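Local structure of VP1 (New Jersey polyomavirus-2013, 6Y5Y) at residues H69-D72 against G73-N77; L283-A286 against D287-A290. The protein forms the pentameric building block of the polyomavirus capsid as its major coat protein and binds sialylated glycans, consistent with a part in host-cell attachment. All coordinates share one frame; numbering follows the deposited sequence.

Interaction 1 of 2, residues H69-D72 against G73-N77. With SIA (N-acetyl-alpha-neuraminic acid), chain N.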
loop_
_atom_site.group_PDB
_atom_site.type_symbol
_atom_site.label_atom_id
_atom_site.label_comp_id
_atom_site.label_asym_id
_atom_site.label_seq_id
_atom_site.Cartn_x
_atom_site.Cartn_y
_atom_site.Cartn_z
ATOM N N HIS D 69 14.029 -26.085 -7.749
ATOM C CA HIS D 69 14.217 -26.592 -6.397
ATOM C C HIS D 69 15.395 -25.889 -5.729
ATOM O O HIS D 69 16.303 -25.390 -6.401
ATOM C CB HIS D 69 14.483 -28.120 -6.378
ATOM C CG HIS D 69 13.748 -28.886 -7.437
ATOM N ND1 HIS D 69 14.044 -28.780 -8.780
ATOM C CD2 HIS D 69 12.740 -29.787 -7.346
ATOM C CE1 HIS D 69 13.246 -29.575 -9.470
ATOM N NE2 HIS D 69 12.445 -30.197 -8.623
ATOM N N HIS D 70 15.401 -25.929 -4.390
ATOM C CA HIS D 70 16.373 -25.164 -3.611
ATOM C C HIS D 70 17.814 -25.440 -4.040
ATOM O O HIS D 70 18.614 -24.506 -4.156
ATOM C CB HIS D 70 16.190 -25.419 -2.105
ATOM C CG HIS D 70 16.284 -26.862 -1.694
ATOM N ND1 HIS D 70 17.448 -27.425 -1.217
ATOM C CD2 HIS D 70 15.353 -27.843 -1.663
ATOM C CE1 HIS D 70 17.232 -28.694 -0.916
ATOM N NE2 HIS D 70 15.971 -28.975 -1.186
ATOM N N ALA D 71 18.169 -26.704 -4.312
ATOM C CA ALA D 71 19.561 -27.014 -4.621
ATOM C C ALA D 71 19.890 -26.994 -6.115
ATOM O O ALA D 71 21.023 -27.323 -6.480
ATOM C CB ALA D 71 19.954 -28.376 -4.026
ATOM N N ASP D 72 18.954 -26.611 -6.982
ATOM C CA ASP D 72 19.280 -26.513 -8.403
ATOM C C ASP D 72 20.356 -25.453 -8.621
ATOM O O ASP D 72 20.367 -24.408 -7.959
ATOM C CB ASP D 72 18.036 -26.188 -9.227
ATOM C CG ASP D 72 17.010 -27.306 -9.215
ATOM O OD1 ASP D 72 17.344 -28.441 -8.794
ATOM O OD2 ASP D 72 15.861 -27.042 -9.625
ATOM N N GLY D 73 21.274 -25.731 -9.549
ATOM C CA GLY D 73 22.459 -24.909 -9.704
ATOM C C GLY D 73 23.562 -25.208 -8.713
ATOM O O GLY D 73 24.635 -24.590 -8.793
ATOM N N TYR D 74 23.321 -26.113 -7.766
ATOM C CA TYR D 74 24.344 -26.580 -6.838
ATOM C C TYR D 74 24.566 -28.079 -6.973
ATOM O O TYR D 74 25.696 -28.505 -7.227
ATOM C CB TYR D 74 23.954 -26.233 -5.400
ATOM C CG TYR D 74 24.887 -26.784 -4.336
ATOM C CD1 TYR D 74 26.133 -26.212 -4.112
ATOM C CD2 TYR D 74 24.505 -27.857 -3.537
ATOM C CE1 TYR D 74 26.978 -26.702 -3.123
ATOM C CE2 TYR D 74 25.337 -28.345 -2.557
ATOM C CZ TYR D 74 26.571 -27.765 -2.354
ATOM O OH TYR D 74 27.390 -28.255 -1.368
ATOM N N ASP D 75 23.517 -28.888 -6.788
ATOM C CA ASP D 75 23.537 -30.326 -7.036
ATOM C C ASP D 75 23.393 -30.669 -8.512
ATOM O O ASP D 75 23.504 -31.846 -8.872
ATOM C CB ASP D 75 22.400 -31.020 -6.276
ATOM C CG ASP D 75 22.683 -31.192 -4.798
ATOM O OD1 ASP D 75 23.860 -31.106 -4.376
ATOM O OD2 ASP D 75 21.713 -31.449 -4.053
ATOM N N ASN D 76 23.124 -29.686 -9.363
ATOM C CA ASN D 76 22.942 -29.906 -10.792
ATOM C C ASN D 76 23.144 -28.575 -11.503
ATOM O O ASN D 76 23.377 -27.542 -10.868
ATOM C CB ASN D 76 21.558 -30.494 -11.085
ATOM C CG ASN D 76 20.429 -29.601 -10.586
ATOM O OD1 ASN D 76 20.474 -28.383 -10.753
ATOM N ND2 ASN D 76 19.410 -30.205 -9.976
ATOM N N ASN D 77 23.021 -28.596 -12.830
ATOM C CA ASN D 77 23.096 -27.378 -13.624
ATOM C C ASN D 77 21.721 -26.729 -13.709
ATOM O O ASN D 77 20.730 -27.398 -14.020
ATOM C CB ASN D 77 23.606 -27.664 -15.037
ATOM C CG ASN D 77 25.066 -28.039 -15.063
ATOM O OD1 ASN D 77 25.798 -27.802 -14.105
ATOM N ND2 ASN D 77 25.499 -28.637 -16.167
HETATM C C1 SIA N . 10.094 -32.206 -10.655
HETATM C C2 SIA N . 10.021 -33.168 -11.924
HETATM C C3 SIA N . 9.397 -32.536 -13.177
HETATM C C4 SIA N . 10.267 -31.483 -13.871
HETATM C C5 SIA N . 11.660 -32.078 -14.140
HETATM C C6 SIA N . 12.240 -32.657 -12.831
HETATM C C7 SIA N . 13.613 -33.367 -12.974
HETATM C C8 SIA N . 13.993 -34.080 -11.656
HETATM C C9 SIA N . 15.422 -34.600 -11.679
HETATM C C10 SIA N . 13.071 -31.074 -15.916
HETATM C C11 SIA N . 14.142 -30.034 -16.222
HETATM N N5 SIA N . 12.650 -31.127 -14.632
HETATM O O1A SIA N . 9.054 -31.550 -10.415
HETATM O O1B SIA N . 11.202 -32.233 -10.029
HETATM O O4 SIA N . 9.689 -31.034 -15.117
HETATM O O6 SIA N . 11.368 -33.629 -12.271
HETATM O O7 SIA N . 13.585 -34.252 -14.086
HETATM O O8 SIA N . 13.801 -33.228 -10.527
HETATM O O9 SIA N . 15.690 -35.175 -10.392
HETATM O O10 SIA N . 12.636 -31.804 -16.800
#

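Interaction 2 of 2, residues L283-A286 against D287-A290. With GAL (beta-D-galactopyranose), chain B; SIA (N-acetyl-alpha-neuraminic acid), chain N.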
loop_
_atom_site.group_PDB
_atom_site.type_symbol
_atom_site.label_atom_id
_atom_site.label_comp_id
_atom_site.label_asym_id
_atom_site.label_seq_id
_atom_site.Cartn_x
_atom_site.Cartn_y
_atom_site.Cartn_z
ATOM N N LEU D 283 3.578 -21.103 -9.318
ATOM C CA LEU D 283 2.762 -22.275 -9.035
ATOM C C LEU D 283 3.572 -23.208 -8.144
ATOM O O LEU D 283 4.780 -23.355 -8.336
ATOM C CB LEU D 283 2.371 -22.980 -10.337
ATOM C CG LEU D 283 1.645 -24.335 -10.289
ATOM C CD1 LEU D 283 0.687 -24.453 -11.452
ATOM C CD2 LEU D 283 2.633 -25.501 -10.302
ATOM N N VAL D 284 2.924 -23.814 -7.153
ATOM C CA VAL D 284 3.584 -24.738 -6.234
ATOM C C VAL D 284 3.088 -26.143 -6.533
ATOM O O VAL D 284 1.879 -26.399 -6.486
ATOM C CB VAL D 284 3.322 -24.381 -4.761
ATOM C CG1 VAL D 284 3.952 -25.418 -3.831
ATOM C CG2 VAL D 284 3.830 -22.974 -4.446
ATOM N N LYS D 285 4.022 -27.055 -6.794
ATOM C CA LYS D 285 3.690 -28.436 -7.135
ATOM C C LYS D 285 3.240 -29.216 -5.910
ATOM O O LYS D 285 3.834 -29.117 -4.833
ATOM C CB LYS D 285 4.895 -29.143 -7.760
ATOM C CG LYS D 285 5.100 -28.862 -9.235
ATOM C CD LYS D 285 6.086 -29.851 -9.860
ATOM C CE LYS D 285 5.417 -31.179 -10.173
ATOM N NZ LYS D 285 6.394 -32.183 -10.683
ATOM N N ALA D 286 2.194 -30.025 -6.087
ATOM C CA ALA D 286 1.711 -30.832 -4.975
ATOM C C ALA D 286 2.724 -31.894 -4.548
ATOM O O ALA D 286 2.840 -32.178 -3.354
ATOM C CB ALA D 286 0.379 -31.487 -5.333
ATOM N N ASP D 287 3.483 -32.469 -5.478
ATOM C CA ASP D 287 4.224 -33.674 -5.098
ATOM C C ASP D 287 5.591 -33.398 -4.477
ATOM O O ASP D 287 6.060 -34.209 -3.674
ATOM C CB ASP D 287 4.368 -34.626 -6.295
ATOM C CG ASP D 287 5.118 -34.018 -7.456
ATOM O OD1 ASP D 287 5.644 -32.894 -7.324
ATOM O OD2 ASP D 287 5.183 -34.683 -8.513
ATOM N N ASN D 288 6.254 -32.280 -4.801
ATOM C CA ASN D 288 7.500 -31.939 -4.115
ATOM C C ASN D 288 7.519 -30.528 -3.535
ATOM O O ASN D 288 8.514 -30.154 -2.901
ATOM C CB ASN D 288 8.712 -32.116 -5.046
ATOM C CG ASN D 288 8.572 -31.370 -6.356
ATOM O OD1 ASN D 288 7.720 -30.492 -6.507
ATOM N ND2 ASN D 288 9.419 -31.711 -7.313
ATOM N N GLU D 289 6.447 -29.759 -3.707
ATOM C CA GLU D 289 6.339 -28.369 -3.259
ATOM C C GLU D 289 7.325 -27.443 -3.965
ATOM O O GLU D 289 7.543 -26.305 -3.511
ATOM C CB GLU D 289 6.492 -28.262 -1.734
ATOM C CG GLU D 289 5.357 -28.942 -0.970
ATOM C CD GLU D 289 5.357 -28.623 0.511
ATOM O OE1 GLU D 289 6.081 -29.291 1.278
ATOM O OE2 GLU D 289 4.627 -27.698 0.918
ATOM N N ALA D 290 7.921 -27.889 -5.072
ATOM C CA ALA D 290 8.754 -27.025 -5.890
ATOM C C ALA D 290 7.868 -26.084 -6.716
ATOM O O ALA D 290 6.635 -26.180 -6.704
ATOM C CB ALA D 290 9.678 -27.867 -6.773
HETATM C C1 GAL B . 10.336 -37.314 -9.488
HETATM C C2 GAL B . 10.042 -36.464 -10.717
HETATM C C3 GAL B . 9.745 -34.995 -10.314
HETATM C C4 GAL B . 8.630 -34.979 -9.277
HETATM C C5 GAL B . 9.050 -35.860 -8.109
HETATM C C6 GAL B . 8.024 -35.968 -6.991
HETATM O O2 GAL B . 11.151 -36.464 -11.626
HETATM O O3 GAL B . 9.313 -34.235 -11.426
HETATM O O4 GAL B . 7.426 -35.485 -9.847
HETATM O O5 GAL B . 9.293 -37.209 -8.552
HETATM O O6 GAL B . 8.604 -36.552 -5.836
HETATM C C1 SIA N . 10.094 -32.206 -10.655
HETATM C C2 SIA N . 10.021 -33.168 -11.924
HETATM C C3 SIA N . 9.397 -32.536 -13.177
HETATM C C4 SIA N . 10.267 -31.483 -13.871
HETATM C C5 SIA N . 11.660 -32.078 -14.140
HETATM C C6 SIA N . 12.240 -32.657 -12.831
HETATM C C7 SIA N . 13.613 -33.367 -12.974
HETATM C C8 SIA N . 13.993 -34.080 -11.656
HETATM C C9 SIA N . 15.422 -34.600 -11.679
HETATM C C10 SIA N . 13.071 -31.074 -15.916
HETATM C C11 SIA N . 14.142 -30.034 -16.222
HETATM N N5 SIA N . 12.650 -31.127 -14.632
HETATM O O1A SIA N . 9.054 -31.550 -10.415
HETATM O O1B SIA N . 11.202 -32.233 -10.029
HETATM O O4 SIA N . 9.689 -31.034 -15.117
HETATM O O6 SIA N . 11.368 -33.629 -12.271
HETATM O O7 SIA N . 13.585 -34.252 -14.086
HETATM O O8 SIA N . 13.801 -33.228 -10.527
HETATM O O9 SIA N . 15.690 -35.175 -10.392
HETATM O O10 SIA N . 12.636 -31.804 -16.800
#

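Interaction 1 of 2, residues H69-D72 against G73-N77
Asn76 and Asp72 meet across the loop through an amide-carboxylate hydrogen bond: ND2 of Asn76 donates to OD1 of Asp72 at 3.0 Å with a nearly straight N-H...O angle of 171°. The two flat groups are turned 45° against each other, and OD1 is approached from above the carboxylate plane although it lies close to the plane of the amide. The other end of the same amide is used as well, since OD1 of Asn76 accepts from the backbone N of Gly73 at 3.0 Å. With CG of Asn76 set between its own backbone N and carbonyl carbon (chi1 58°), the amide folds back over Asp72 and can serve both bonds. Backbone bonds close the loop alongside: the carbonyl O of Ala71 accepts from Tyr74 N at 2.9 Å and from Asp75 N at 3.0 Å. Gly73 takes a positive phi in this turn.

The second carboxylate oxygen of Asp72 is gripped by His69. OD2 takes the backbone N of His69 from above its plane at 2.8 Å and, on its syn side, ND1 of His69 at 2.7 Å. OD2 lies in the plane of the imidazole, at its edge, and the type I turn from His69 to Asp72 brings the pair together. At the far edge of the ring, NE2 of His69 donates to O1B of the sialic acid at 2.8 Å.

Asn76 therefore acts as a third-shell residue, steadying the carboxylate that fixes the rotation of a sugar-binding histidine. Because both ring nitrogens of His69 donate to oxygens of carboxylates, its imidazole may well carry a positive charge, which would strengthen its hold on the sialic acid.

Interaction 2 of 2, residues L283-A286 against D287-A290
Lys285 and Asp287 lie side by side and point the same way, their ends joined by a salt bridge of 3.5 Å between NZ of Lys285 and OD1 of Asp287. The lysine chain bends at chi3 (80°), and its NZ reaches O1A of the sialic acid at 2.7 Å. Asp287 divides its carboxylate: OD1 faces the lysine, while OD2 accepts from O4 of the galactose at 2.7 Å. The Asn288 side chain runs at a slant to the lysine chain, its OD1 3.4 Å from CB of Lys285. That oxygen also accepts from Ala290 N at 3.0 Å, an Asx turn that holds the amide so that ND2 of Asn288 makes a weak bond to O1A of the sialic acid. The backbone closes the turn with a bond from Lys285 N to Ala290 O (2.8 Å, 175°) and a weak one from Glu289 N to Lys285 O.

The turn joins the end of strand 271-284 to the antiparallel strand 291-310, and Leu283 pairs with Arg292 through the backbone. Beside it, Val284 and Ala286 make backbone bonds with Lys132 and Glu130, while Glu289 OE1 bonds Ser139 and Gly136 of a neighbouring subunit.

In the fold
Interactions 1 and 2 have centres about 16 Å apart and come in series along the chain. Interaction 1 lies in the long loop between strands 28-45 and 87-92, and interaction 2 in the turn linking strands 271-284 and 291-310 of the large antiparallel sheet. The loops touch through His69: its NE2 is 3.6 Å from Asn288 ND2, and its CD2 packs 3.7 Å from Ala290 CB. Both bind the sialic acid carboxylate, interaction 1 at O1B and interaction 2 at O1A, and Glu66 bonds the same sugar. Through that shared sugar, residues distant in sequence form one glycan pocket, and contacts of both loops with a second subunit place it beside a subunit boundary of the pentamer.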